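Local coordinates for cyanoglobin (Synechocystis sp., PDB 1S69), which binds heme and forms a very stable complex with oxygen as a monomeric group 1 truncated hemoglobin, at residues 19-22 with 23-27; 45-48 with 49-52; 68-71 with 72-75; 100-103 with 104-107; 116-119 with 120-124. All coordinates share one frame; numbering follows the deposited sequence.

How the contacts relate
The five contacts follow one another along the chain, and each lies within one helix or at its end. Contacts 1 and 2, on helices 10-26 and 40-54, have centres 15 Å apart and touch through the Asp19-Lys48 salt bridge. They supply distal-side residues next to the bound cyanide. Contact 3, on helix 66-77, gives the iron its proximal histidine. Contact 5, on helix 115-121, packs against contact 3 with centres 10 Å apart and ties the heme covalently to the protein. Contact 4 opens helix 102-113 away from the heme, its centre 29 Å from that of contact 3. Four of the five thus surround the heme and its ligand.

Contact 1: 19-22 with 23-27; sequences DKFY and ERVLQ. With CYN (cyanide ion), chain C.
Phe21 and Val25 meet because their first torsions send the groups to the same side of the helix. Phe21 CG is anti to the backbone N (chi1 163°), and Val25 CG2 lies anti to the carbonyl carbon. CG2 therefore sits over one face of the Phe21 ring, 3.7 Å from its centroid, in a CH-pi contact. The Val25 N-H bonds to Phe21 O at 2.8 Å. The Tyr22 ring leaves the helix another way, with CG beside the backbone N. Phe21 CD2 stands over the centre of this ring. With Phe21 cut back to an alanine, Val25 CG2 is likely to lose its ring face, and the Tyr22 ring its cover on that side. Tyr22 OH donates to cyanide N at 2.5 Å, a very short bond, and the ligand lies at the ring edge, in plane. This places helix 10-26 on the distal side of the 2-on-2 globin fold, with Gln43 as a further partner of the hydroxyl. On the outer side, Lys20 NZ and Glu23 OE1 form a long salt bridge of 3.6 Å. Arg24 turns to helix 81-98 and bonds to Thr94 and Glu97. Asp19 OD1 pairs with Lys48 of helix 40-54.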
# COMPACT_ATOMS: atom_id res chain seq x y z
N ASP A 19 -0.76 9.51 2.61
CA ASP A 19 -0.10 10.28 3.65
C ASP A 19 -0.45 9.75 5.03
O ASP A 19 0.44 9.52 5.88
CB ASP A 19 -0.51 11.74 3.59
CG ASP A 19 0.15 12.48 2.48
OD1 ASP A 19 1.08 12.01 1.79
OD2 ASP A 19 -0.23 13.63 2.20
N LYS A 20 -1.74 9.55 5.21
CA LYS A 20 -2.30 9.04 6.43
C LYS A 20 -1.86 7.60 6.71
O LYS A 20 -1.60 7.22 7.85
CB LYS A 20 -3.85 9.07 6.35
CG LYS A 20 -4.60 10.44 6.56
CD LYS A 20 -3.90 11.30 7.57
CE LYS A 20 -4.89 12.08 8.52
NZ LYS A 20 -4.10 13.11 9.33
N PHE A 21 -1.80 6.81 5.66
CA PHE A 21 -1.37 5.41 5.77
C PHE A 21 0.07 5.34 6.36
O PHE A 21 0.32 4.58 7.28
CB PHE A 21 -1.53 4.72 4.39
CG PHE A 21 -0.78 3.43 4.25
CD1 PHE A 21 -1.16 2.28 4.98
CD2 PHE A 21 0.30 3.36 3.37
CE1 PHE A 21 -0.46 1.06 4.81
CE2 PHE A 21 1.02 2.17 3.24
CZ PHE A 21 0.64 1.03 3.94
N TYR A 22 1.01 6.12 5.82
CA TYR A 22 2.37 6.13 6.30
C TYR A 22 2.49 6.69 7.70
O TYR A 22 3.31 6.20 8.49
CB TYR A 22 3.34 6.76 5.32
CG TYR A 22 3.61 5.80 4.15
CD1 TYR A 22 4.16 4.51 4.40
CD2 TYR A 22 3.19 6.11 2.82
CE1 TYR A 22 4.35 3.58 3.37
CE2 TYR A 22 3.39 5.18 1.77
CZ TYR A 22 3.95 3.92 2.07
OH TYR A 22 4.15 2.97 1.09
N GLU A 23 1.65 7.67 8.04
CA GLU A 23 1.56 8.07 9.44
C GLU A 23 1.22 6.90 10.33
O GLU A 23 1.85 6.72 11.36
CB GLU A 23 0.56 9.23 9.67
CG GLU A 23 1.15 10.50 9.11
CD GLU A 23 0.19 11.68 9.18
OE1 GLU A 23 -0.84 11.59 9.90
OE2 GLU A 23 0.49 12.66 8.47
N ARG A 24 0.23 6.11 9.92
CA ARG A 24 -0.20 4.96 10.69
C ARG A 24 0.93 3.89 10.73
O ARG A 24 1.24 3.36 11.83
CB ARG A 24 -1.46 4.37 10.09
CG ARG A 24 -2.06 3.13 10.87
CD ARG A 24 -3.40 2.71 10.32
NE ARG A 24 -4.39 3.80 10.31
CZ ARG A 24 -5.30 4.04 11.28
NH1 ARG A 24 -5.36 3.28 12.37
NH2 ARG A 24 -6.15 5.06 11.17
N VAL A 25 1.51 3.57 9.56
CA VAL A 25 2.62 2.61 9.45
C VAL A 25 3.81 2.97 10.37
O VAL A 25 4.38 2.10 11.02
CB VAL A 25 3.10 2.51 7.98
CG1 VAL A 25 4.52 1.82 7.89
CG2 VAL A 25 2.03 1.78 7.14
N LEU A 26 4.19 4.25 10.42
CA LEU A 26 5.37 4.64 11.22
C LEU A 26 5.12 4.59 12.74
O LEU A 26 6.06 4.60 13.54
CB LEU A 26 5.93 5.99 10.77
CG LEU A 26 7.09 6.11 9.76
CD1 LEU A 26 7.42 4.98 8.78
CD2 LEU A 26 6.98 7.45 9.03
N GLN A 27 3.87 4.47 13.12
CA GLN A 27 3.49 4.21 14.50
C GLN A 27 3.16 2.76 14.79
O GLN A 27 2.79 2.43 15.90
CB GLN A 27 2.33 5.12 14.96
CG GLN A 27 2.66 6.64 14.84
CD GLN A 27 4.05 7.08 15.40
OE1 GLN A 27 4.42 6.69 16.49
NE2 GLN A 27 4.79 7.90 14.64
C CYN C . 5.09 -0.31 0.88
N CYN C . 4.64 0.55 1.41

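Contact 2: 45-48 with 49-52. With HEM (protoporphyrin IX containing Fe), chain D.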
# COMPACT_ATOMS: atom_id res chain seq x y z
N ALA A 45 5.34 9.40 -2.84
CA ALA A 45 5.10 9.66 -4.26
C ALA A 45 4.98 8.34 -5.02
O ALA A 45 4.06 8.19 -5.86
CB ALA A 45 6.23 10.49 -4.88
N HIS A 46 5.86 7.39 -4.74
CA HIS A 46 5.71 6.06 -5.38
C HIS A 46 4.38 5.36 -5.06
O HIS A 46 3.76 4.81 -5.95
CB HIS A 46 6.76 5.10 -4.89
CG HIS A 46 8.13 5.37 -5.42
ND1 HIS A 46 8.40 5.51 -6.80
CD2 HIS A 46 9.33 5.47 -4.75
CE1 HIS A 46 9.70 5.68 -6.97
NE2 HIS A 46 10.28 5.68 -5.73
N GLN A 47 3.98 5.35 -3.79
CA GLN A 47 2.72 4.67 -3.39
C GLN A 47 1.48 5.38 -4.00
O GLN A 47 0.51 4.71 -4.42
CB GLN A 47 2.57 4.59 -1.87
CG GLN A 47 1.46 3.59 -1.41
CD GLN A 47 1.81 2.13 -1.71
OE1 GLN A 47 2.43 1.46 -0.88
NE2 GLN A 47 1.40 1.63 -2.86
N LYS A 48 1.51 6.72 -4.07
CA LYS A 48 0.41 7.43 -4.70
C LYS A 48 0.27 7.00 -6.15
O LYS A 48 -0.83 6.74 -6.61
CB LYS A 48 0.53 8.96 -4.57
CG LYS A 48 0.25 9.39 -3.16
CD LYS A 48 0.92 10.77 -2.79
CE LYS A 48 0.70 11.11 -1.32
NZ LYS A 48 1.40 12.44 -1.10
N ALA A 49 1.40 6.96 -6.86
CA ALA A 49 1.43 6.53 -8.25
C ALA A 49 1.02 5.04 -8.41
O ALA A 49 0.28 4.68 -9.35
CB ALA A 49 2.83 6.78 -8.82
N PHE A 50 1.50 4.21 -7.50
CA PHE A 50 1.18 2.77 -7.52
C PHE A 50 -0.31 2.49 -7.25
O PHE A 50 -0.93 1.75 -8.00
CB PHE A 50 2.05 1.94 -6.53
CG PHE A 50 1.78 0.48 -6.67
CD1 PHE A 50 2.42 -0.26 -7.68
CD2 PHE A 50 0.75 -0.11 -5.95
CE1 PHE A 50 2.06 -1.59 -7.91
CE2 PHE A 50 0.40 -1.47 -6.17
CZ PHE A 50 1.07 -2.19 -7.15
N LEU A 51 -0.88 3.09 -6.23
CA LEU A 51 -2.28 2.83 -5.93
C LEU A 51 -3.19 3.46 -6.98
O LEU A 51 -4.22 2.93 -7.26
CB LEU A 51 -2.63 3.34 -4.54
CG LEU A 51 -1.94 2.54 -3.40
CD1 LEU A 51 -2.33 3.12 -2.07
CD2 LEU A 51 -2.26 1.01 -3.43
N THR A 52 -2.76 4.59 -7.56
CA THR A 52 -3.51 5.17 -8.67
C THR A 52 -3.65 4.13 -9.79
O THR A 52 -4.75 3.92 -10.28
CB THR A 52 -2.84 6.45 -9.14
OG1 THR A 52 -3.00 7.43 -8.10
CG2 THR A 52 -3.56 7.04 -10.38
CHA HEM D . 8.57 0.00 -1.39
CHB HEM D . 3.95 -0.97 -2.66
CHC HEM D . 3.73 -4.29 0.87
CHD HEM D . 7.65 -2.17 2.84
C1A HEM D . 7.35 -0.03 -2.08
C2A HEM D . 7.04 0.73 -3.27
C3A HEM D . 5.77 0.49 -3.60
C4A HEM D . 5.22 -0.42 -2.64
CMA HEM D . 5.01 1.13 -4.79
CAA HEM D . 8.05 1.67 -3.96
CBA HEM D . 8.53 0.87 -5.18
CGA HEM D . 9.38 1.61 -6.21
O1A HEM D . 10.55 1.74 -5.86
O2A HEM D . 8.94 2.02 -7.36
C1B HEM D . 3.54 -1.99 -1.83
C2B HEM D . 2.26 -2.60 -1.93
C3B HEM D . 2.18 -3.56 -0.97
C4B HEM D . 3.43 -3.51 -0.23
CMB HEM D . 1.20 -2.21 -3.02
CAB HEM D . 1.01 -4.54 -0.54
CBB HEM D . -0.31 -4.19 -0.38
C1C HEM D . 4.79 -3.99 1.73
C2C HEM D . 5.00 -4.61 3.02
C3C HEM D . 6.07 -3.97 3.55
C4C HEM D . 6.55 -2.97 2.64
CMC HEM D . 4.10 -5.78 3.55
CAC HEM D . 6.78 -4.14 4.91
CBC HEM D . 6.04 -4.16 6.02
C1D HEM D . 8.26 -1.41 1.89
C2D HEM D . 9.52 -0.76 2.06
C3D HEM D . 9.78 -0.13 0.73
C4D HEM D . 8.70 -0.45 -0.12
CMD HEM D . 10.41 -0.69 3.30
CAD HEM D . 10.97 0.73 0.33
CBD HEM D . 11.98 -0.37 -0.01
CGD HEM D . 13.36 0.19 0.02
O1D HEM D . 13.78 0.75 -0.98
O2D HEM D . 14.06 0.07 1.04
NA HEM D . 6.20 -0.68 -1.72
NB HEM D . 4.24 -2.55 -0.76
NC HEM D . 5.75 -3.02 1.55
ND HEM D . 7.81 -1.24 0.58
FE HEM D . 6.03 -1.86 -0.08
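Phe50 and Gln47 meet beside the heme, their amide and ring planes 78° apart. Phe50 CE2 comes within 3.3 Å of the heme methyl CMB, and its CB lies 3.5 Å from the methyl CMA. Its CG is anti to the backbone N (chi1 -175°), which carries the ring toward the pyrrole edge. The Gln47 chain bends at chi2, and its amide end meets the porphyrin at CHB, with Leu51 and Phe50 also against it. Gln47 also touches the bound cyanide. Gln47 CG packs on Leu51 CD1 at 3.9 Å. His46 points out over a heme propionate: O2A stands over one face of its ring, 3.6 Å from ND1. Were His46 replaced by a leucine, that propionate would probably lose the flat ring that covers it. Behind this first shell, the backbone bonds of the helix fix the spacing. Phe50 N donates to His46 O at 2.8 Å. Lys48 O takes two bonds, from Thr52 N and from Thr52 OG1 (2.7 Å), which arrive from opposite faces of its plane. Lys48 NZ is held by a salt bridge to Asp15 of helix 10-26, and Tyr61 packs edge-to-face on Phe50. His46 is the distal iron ligand of the hexacoordinate protein, but here it is off the iron. The arrangement is the distal heme pocket of a group 1 truncated hemoglobin in its ligand-bound state.

Contact 3: 68-71 with 72-75; sequences EAHK and ELVE. With HEM (protoporphyrin IX containing Fe), chain D.
His70 and Leu73 touch at the heme, one turn of helix apart. From CB, the His70 side chain runs through CG, anti to the carbonyl carbon (chi1 -60°), toward the porphyrin. ND1 points back along the helix and bonds to Met66 O, a second-shell contact that limits the rotation of the ring. CD2 meets Leu73 CD1 at 3.7 Å, at the ring edge and near its plane. CE1 lies close to heme NB. At the tip, NE2 binds the heme iron at 2.1 Å. Leu73 CD1 also packs against the heme meso carbon CHD at 3.6 Å, and its CD2 approaches the methyl CMD. The backbone is kinked here. Leu73 N makes a weak bond to His70 O, while Val74 N reaches the same oxygen at 3.1 Å with better geometry. Water 1 bridges the break, donating to Glu68 O and accepting from Glu72 N at 2.9 Å. Water 2 donates to Ala69 O and accepts weakly from the same Glu72 N. On the outer face, Lys71 NZ and Glu75 form a salt bridge, with NZ 3.4 Å from OE2. The Lys71 chain is bent at chi3 and chi4, and its CE rests against OE2. Glu72 instead turns to Asn76 and His77. The whole is the proximal heme site of a globin, with one histidine of helix 66-77 bound to the iron.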
# COMPACT_ATOMS: atom_id res chain seq x y z
N GLU A 68 11.03 -7.08 -6.98
CA GLU A 68 12.34 -6.45 -6.83
C GLU A 68 12.29 -5.36 -5.74
O GLU A 68 13.26 -5.15 -5.01
CB GLU A 68 12.84 -5.84 -8.18
CG GLU A 68 11.97 -4.65 -8.68
CD GLU A 68 12.33 -4.21 -10.11
OE1 GLU A 68 13.51 -4.36 -10.51
OE2 GLU A 68 11.46 -3.75 -10.85
N ALA A 69 11.15 -4.66 -5.63
CA ALA A 69 11.00 -3.58 -4.66
C ALA A 69 11.23 -4.07 -3.22
O ALA A 69 11.76 -3.33 -2.40
CB ALA A 69 9.65 -2.96 -4.79
N HIS A 70 10.79 -5.31 -2.93
CA HIS A 70 10.75 -5.81 -1.54
C HIS A 70 11.79 -6.86 -1.26
O HIS A 70 11.88 -7.32 -0.17
CB HIS A 70 9.36 -6.29 -1.15
CG HIS A 70 8.33 -5.20 -1.25
ND1 HIS A 70 7.60 -4.96 -2.39
CD2 HIS A 70 7.99 -4.22 -0.37
CE1 HIS A 70 6.78 -3.94 -2.20
NE2 HIS A 70 7.04 -3.43 -1.01
N LYS A 71 12.58 -7.21 -2.29
CA LYS A 71 13.54 -8.31 -2.23
C LYS A 71 14.52 -8.21 -1.03
O LYS A 71 14.69 -9.17 -0.29
CB LYS A 71 14.38 -8.35 -3.54
CG LYS A 71 15.48 -9.42 -3.49
CD LYS A 71 16.32 -9.29 -4.74
CE LYS A 71 16.70 -10.67 -5.20
NZ LYS A 71 18.13 -10.83 -5.08
N GLU A 72 15.14 -7.03 -0.87
CA GLU A 72 16.14 -6.82 0.16
C GLU A 72 15.52 -6.93 1.55
O GLU A 72 16.18 -7.43 2.51
CB GLU A 72 16.84 -5.48 -0.09
CG GLU A 72 18.10 -5.25 0.72
CD GLU A 72 17.84 -4.73 2.14
OE1 GLU A 72 16.74 -4.16 2.46
OE2 GLU A 72 18.77 -4.91 2.98
N LEU A 73 14.24 -6.56 1.66
CA LEU A 73 13.50 -6.69 2.95
C LEU A 73 13.28 -8.17 3.32
O LEU A 73 13.45 -8.57 4.45
CB LEU A 73 12.14 -6.01 2.87
CG LEU A 73 12.09 -4.58 2.32
CD1 LEU A 73 10.57 -4.19 2.32
CD2 LEU A 73 12.94 -3.63 3.23
N VAL A 74 12.88 -8.96 2.32
CA VAL A 74 12.67 -10.43 2.52
C VAL A 74 14.00 -11.13 2.87
O VAL A 74 14.08 -11.96 3.77
CB VAL A 74 12.06 -11.06 1.21
CG1 VAL A 74 12.05 -12.59 1.27
CG2 VAL A 74 10.66 -10.51 0.91
N GLU A 75 15.02 -10.85 2.10
CA GLU A 75 16.31 -11.54 2.17
C GLU A 75 17.13 -11.13 3.36
O GLU A 75 17.76 -11.98 3.95
CB GLU A 75 17.14 -11.28 0.90
CG GLU A 75 16.51 -11.96 -0.29
CD GLU A 75 17.35 -11.91 -1.55
OE1 GLU A 75 18.38 -11.19 -1.66
OE2 GLU A 75 16.90 -12.59 -2.48
CHA HEM D . 8.57 0.00 -1.39
CHB HEM D . 3.95 -0.97 -2.66
CHC HEM D . 3.73 -4.29 0.87
CHD HEM D . 7.65 -2.17 2.84
C1A HEM D . 7.35 -0.03 -2.08
C2A HEM D . 7.04 0.73 -3.27
C3A HEM D . 5.77 0.49 -3.60
C4A HEM D . 5.22 -0.42 -2.64
CMA HEM D . 5.01 1.13 -4.79
CAA HEM D . 8.05 1.67 -3.96
CBA HEM D . 8.53 0.87 -5.18
CGA HEM D . 9.38 1.61 -6.21
O1A HEM D . 10.55 1.74 -5.86
O2A HEM D . 8.94 2.02 -7.36
C1B HEM D . 3.54 -1.99 -1.83
C2B HEM D . 2.26 -2.60 -1.93
C3B HEM D . 2.18 -3.56 -0.97
C4B HEM D . 3.43 -3.51 -0.23
CMB HEM D . 1.20 -2.21 -3.02
CAB HEM D . 1.01 -4.54 -0.54
CBB HEM D . -0.31 -4.19 -0.38
C1C HEM D . 4.79 -3.99 1.73
C2C HEM D . 5.00 -4.61 3.02
C3C HEM D . 6.07 -3.97 3.55
C4C HEM D . 6.55 -2.97 2.64
CMC HEM D . 4.10 -5.78 3.55
CAC HEM D . 6.78 -4.14 4.91
CBC HEM D . 6.04 -4.16 6.02
C1D HEM D . 8.26 -1.41 1.89
C2D HEM D . 9.52 -0.76 2.06
C3D HEM D . 9.78 -0.13 0.73
C4D HEM D . 8.70 -0.45 -0.12
CMD HEM D . 10.41 -0.69 3.30
CAD HEM D . 10.97 0.73 0.33
CBD HEM D . 11.98 -0.37 -0.01
CGD HEM D . 13.36 0.19 0.02
O1D HEM D . 13.78 0.75 -0.98
O2D HEM D . 14.06 0.07 1.04
NA HEM D . 6.20 -0.68 -1.72
NB HEM D . 4.24 -2.55 -0.76
NC HEM D . 5.75 -3.02 1.55
ND HEM D . 7.81 -1.24 0.58
FE HEM D . 6.03 -1.86 -0.08
O HOH W 1 15.01 -4.85 -2.84
O HOH W 2 13.74 -4.21 -0.60

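Contact 4: 100-103 with 104-107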
# COMPACT_ATOMS: atom_id res chain seq x y z
N VAL A 100 -14.27 6.30 4.10
CA VAL A 100 -14.49 5.48 2.90
C VAL A 100 -15.49 4.45 3.28
O VAL A 100 -15.35 3.86 4.33
CB VAL A 100 -13.20 4.85 2.31
CG1 VAL A 100 -13.53 3.88 1.15
CG2 VAL A 100 -12.22 5.96 1.91
N PRO A 101 -16.56 4.32 2.48
CA PRO A 101 -17.62 3.33 2.75
C PRO A 101 -17.11 1.91 2.71
O PRO A 101 -16.16 1.60 1.93
CB PRO A 101 -18.62 3.54 1.59
CG PRO A 101 -17.96 4.37 0.65
CD PRO A 101 -16.88 5.17 1.31
N GLU A 102 -17.77 1.04 3.46
CA GLU A 102 -17.33 -0.36 3.58
C GLU A 102 -17.23 -1.11 2.28
O GLU A 102 -16.35 -1.92 2.10
CB GLU A 102 -18.22 -1.14 4.54
CG GLU A 102 -18.57 -0.32 5.76
CD GLU A 102 -17.77 -0.67 7.02
OE1 GLU A 102 -18.36 -1.46 7.84
OE2 GLU A 102 -16.60 -0.13 7.22
N ASP A 103 -18.16 -0.90 1.37
CA ASP A 103 -18.11 -1.61 0.11
C ASP A 103 -16.81 -1.23 -0.73
O ASP A 103 -16.27 -2.05 -1.49
CB ASP A 103 -19.40 -1.30 -0.67
CG ASP A 103 -19.39 0.11 -1.27
OD1 ASP A 103 -19.48 1.11 -0.49
OD2 ASP A 103 -19.19 0.30 -2.50
N LEU A 104 -16.30 -0.00 -0.56
CA LEU A 104 -15.08 0.41 -1.27
C LEU A 104 -13.83 -0.09 -0.52
O LEU A 104 -12.84 -0.54 -1.12
CB LEU A 104 -15.04 1.91 -1.49
CG LEU A 104 -16.08 2.49 -2.46
CD1 LEU A 104 -15.78 3.98 -2.79
CD2 LEU A 104 -16.25 1.70 -3.73
N ILE A 105 -13.92 -0.04 0.81
CA ILE A 105 -12.87 -0.62 1.65
C ILE A 105 -12.66 -2.05 1.25
O ILE A 105 -11.53 -2.45 1.06
CB ILE A 105 -13.11 -0.41 3.19
CG1 ILE A 105 -13.03 1.08 3.52
CG2 ILE A 105 -12.01 -1.15 4.01
CD1 ILE A 105 -13.35 1.42 4.94
N ALA A 106 -13.73 -2.82 1.12
CA ALA A 106 -13.67 -4.19 0.58
C ALA A 106 -12.99 -4.40 -0.81
O ALA A 106 -12.25 -5.41 -1.01
CB ALA A 106 -15.03 -4.74 0.51
N GLU A 107 -13.29 -3.53 -1.79
CA GLU A 107 -12.62 -3.58 -3.11
C GLU A 107 -11.10 -3.35 -2.96
O GLU A 107 -10.30 -4.03 -3.60
CB GLU A 107 -13.14 -2.50 -4.05
CG GLU A 107 -14.51 -2.82 -4.57
CD GLU A 107 -14.94 -1.88 -5.66
OE1 GLU A 107 -14.12 -1.57 -6.56
OE2 GLU A 107 -16.11 -1.46 -5.60
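Val100 fits closely against Leu104 and Ile105. Val100 CG1 lies 3.6 Å from Leu104 CB and 3.7 Å from Ile105 CG1, and the Val100 and Leu104 side chains cross at about a right angle. Ile105 CG1 is anti to the carbonyl carbon (chi1 -66°), which puts it by Val100, and the extended chain beyond brings CD1 within 3.2 Å of Val100 O. This side faces inward. Val100 and Ile105 pack on Leu95 of helix 81-98, and Leu104 rests on Lys7 of helix 4-8. The contact is the start of helix 102-113, with Pro101 at the N-cap position. Pro101 O takes two bonds. Ile105 N arrives at 3.0 Å in the carbonyl plane. Leu104 N comes from above that plane, 49° out of it. Ala106 N follows with a bond to Glu102 O at 2.9 Å. The outer side is looser. The Pro101 ring lies alongside Leu104, with CG 4.1 Å from Leu104 CG. Asp103 runs beside Leu104, and its OD2 touches Leu104 CD2 at 3.5 Å. Glu107 N makes a weak bond to Asp103 O. The acid groups of Asp103 and Glu107 come near each other without touching, and Glu107 has a long, weak ion pair with Lys7.

Contact 5: 116-119 with 120-124; sequences AHKR and DVLNQ. With HEM (protoporphyrin IX containing Fe), chain D.
His117 and Val121 meet beside the heme on the last helix, 115-121, which ends in a Schellman motif at Asn123. The covalent contact comes first. His117 NE2 is bonded to heme CAB, the carbon of a former vinyl group, and the modelled bond is stretched at 2.0 Å. CG stands anti to the backbone N (chi1 -173°), and the ring reaches the heme edge with C3B in its plane. Apolar contacts hold the ring from one face. Val121 CG2 lies over it, 3.6 Å from the centroid, in a CH-pi contact. Val121 CG1 packs on heme CHC at 3.7 Å. Lys118 lays its extended chain across Leu122, with CE 3.7 Å from CD1. Hydrogen bonds close the helix. Val121 N donates to His117 O at 3.0 Å. Asn123, with positive phi, turns the chain, and Gln124 N then donates to Arg119 O. Charged groups anchor the end. Asp120 OD1 and the C-terminal carboxylate of Gln124 both pair with Arg67. Side-chain packing completes the contact. Arg119 and Gln124 cross at about a right angle, their guanidinium and amide planes 76° apart, and Arg119 CD lies 3.4 Å from Gln124 OE1.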
# COMPACT_ATOMS: atom_id res chain seq x y z
N ALA A 116 -1.19 -12.47 -6.46
CA ALA A 116 -0.19 -11.89 -7.38
C ALA A 116 0.56 -10.70 -6.74
O ALA A 116 1.70 -10.41 -7.10
CB ALA A 116 -0.84 -11.45 -8.70
N HIS A 117 -0.10 -10.02 -5.79
CA HIS A 117 0.60 -9.02 -5.00
C HIS A 117 1.45 -9.61 -3.85
O HIS A 117 2.65 -9.36 -3.74
CB HIS A 117 -0.40 -8.01 -4.44
CG HIS A 117 0.28 -6.88 -3.75
ND1 HIS A 117 1.20 -6.08 -4.39
CD2 HIS A 117 0.23 -6.47 -2.47
CE1 HIS A 117 1.65 -5.18 -3.54
NE2 HIS A 117 1.09 -5.41 -2.36
N LYS A 118 0.79 -10.41 -2.99
CA LYS A 118 1.44 -11.06 -1.83
C LYS A 118 2.69 -11.90 -2.19
O LYS A 118 3.71 -11.80 -1.51
CB LYS A 118 0.45 -11.95 -1.09
CG LYS A 118 0.96 -12.38 0.29
CD LYS A 118 -0.04 -13.17 1.05
CE LYS A 118 0.59 -13.58 2.40
NZ LYS A 118 -0.50 -14.23 3.26
N ARG A 119 2.57 -12.78 -3.21
CA ARG A 119 3.68 -13.67 -3.58
C ARG A 119 4.89 -12.86 -4.03
O ARG A 119 6.02 -13.19 -3.72
CB ARG A 119 3.25 -14.59 -4.74
CG ARG A 119 2.32 -15.70 -4.31
CD ARG A 119 3.10 -16.75 -3.69
NE ARG A 119 2.23 -17.79 -3.18
CZ ARG A 119 2.53 -19.06 -3.19
NH1 ARG A 119 3.67 -19.48 -3.73
NH2 ARG A 119 1.64 -19.91 -2.70
N ASP A 120 4.66 -11.81 -4.79
CA ASP A 120 5.79 -11.00 -5.28
C ASP A 120 6.44 -10.17 -4.17
O ASP A 120 7.67 -10.25 -3.99
CB ASP A 120 5.33 -10.13 -6.45
CG ASP A 120 5.37 -10.89 -7.79
OD1 ASP A 120 6.29 -11.69 -8.06
OD2 ASP A 120 4.51 -10.70 -8.64
N VAL A 121 5.63 -9.45 -3.41
CA VAL A 121 6.11 -8.66 -2.28
C VAL A 121 6.94 -9.57 -1.37
O VAL A 121 8.06 -9.25 -0.98
CB VAL A 121 4.92 -8.02 -1.45
CG1 VAL A 121 5.41 -7.47 -0.10
CG2 VAL A 121 4.20 -6.87 -2.23
N LEU A 122 6.38 -10.72 -1.00
CA LEU A 122 7.12 -11.61 -0.09
C LEU A 122 8.17 -12.51 -0.79
O LEU A 122 8.84 -13.31 -0.14
CB LEU A 122 6.11 -12.47 0.74
CG LEU A 122 5.14 -11.66 1.63
CD1 LEU A 122 4.15 -12.57 2.32
CD2 LEU A 122 5.90 -10.75 2.65
N ASN A 123 8.28 -12.40 -2.12
CA ASN A 123 9.31 -13.11 -2.88
C ASN A 123 9.12 -14.64 -2.69
O ASN A 123 10.09 -15.36 -2.42
CB ASN A 123 10.72 -12.72 -2.40
CG ASN A 123 11.21 -11.38 -2.98
OD1 ASN A 123 12.33 -11.33 -3.41
ND2 ASN A 123 10.39 -10.30 -2.96
N GLN A 124 7.87 -15.06 -2.69
CA GLN A 124 7.54 -16.44 -2.45
C GLN A 124 7.32 -17.20 -3.77
O GLN A 124 7.09 -18.43 -3.64
CB GLN A 124 6.24 -16.52 -1.74
CG GLN A 124 6.29 -16.24 -0.30
CD GLN A 124 4.91 -16.10 0.26
OE1 GLN A 124 3.91 -15.83 -0.48
NE2 GLN A 124 4.81 -16.20 1.56
OXT GLN A 124 7.30 -16.59 -4.86
CHA HEM D . 8.57 0.00 -1.39
CHB HEM D . 3.95 -0.97 -2.66
CHC HEM D . 3.73 -4.29 0.87
CHD HEM D . 7.65 -2.17 2.84
C1A HEM D . 7.35 -0.03 -2.08
C2A HEM D . 7.04 0.73 -3.27
C3A HEM D . 5.77 0.49 -3.60
C4A HEM D . 5.22 -0.42 -2.64
CMA HEM D . 5.01 1.13 -4.79
CAA HEM D . 8.05 1.67 -3.96
CBA HEM D . 8.53 0.87 -5.18
CGA HEM D . 9.38 1.61 -6.21
O1A HEM D . 10.55 1.74 -5.86
O2A HEM D . 8.94 2.02 -7.36
C1B HEM D . 3.54 -1.99 -1.83
C2B HEM D . 2.26 -2.60 -1.93
C3B HEM D . 2.18 -3.56 -0.97
C4B HEM D . 3.43 -3.51 -0.23
CMB HEM D . 1.20 -2.21 -3.02
CAB HEM D . 1.01 -4.54 -0.54
CBB HEM D . -0.31 -4.19 -0.38
C1C HEM D . 4.79 -3.99 1.73
C2C HEM D . 5.00 -4.61 3.02
C3C HEM D . 6.07 -3.97 3.55
C4C HEM D . 6.55 -2.97 2.64
CMC HEM D . 4.10 -5.78 3.55
CAC HEM D . 6.78 -4.14 4.91
CBC HEM D . 6.04 -4.16 6.02
C1D HEM D . 8.26 -1.41 1.89
C2D HEM D . 9.52 -0.76 2.06
C3D HEM D . 9.78 -0.13 0.73
C4D HEM D . 8.70 -0.45 -0.12
CMD HEM D . 10.41 -0.69 3.30
CAD HEM D . 10.97 0.73 0.33
CBD HEM D . 11.98 -0.37 -0.01
CGD HEM D . 13.36 0.19 0.02
O1D HEM D . 13.78 0.75 -0.98
O2D HEM D . 14.06 0.07 1.04
NA HEM D . 6.20 -0.68 -1.72
NB HEM D . 4.24 -2.55 -0.76
NC HEM D . 5.75 -3.02 1.55
ND HEM D . 7.81 -1.24 0.58
FE HEM D . 6.03 -1.86 -0.08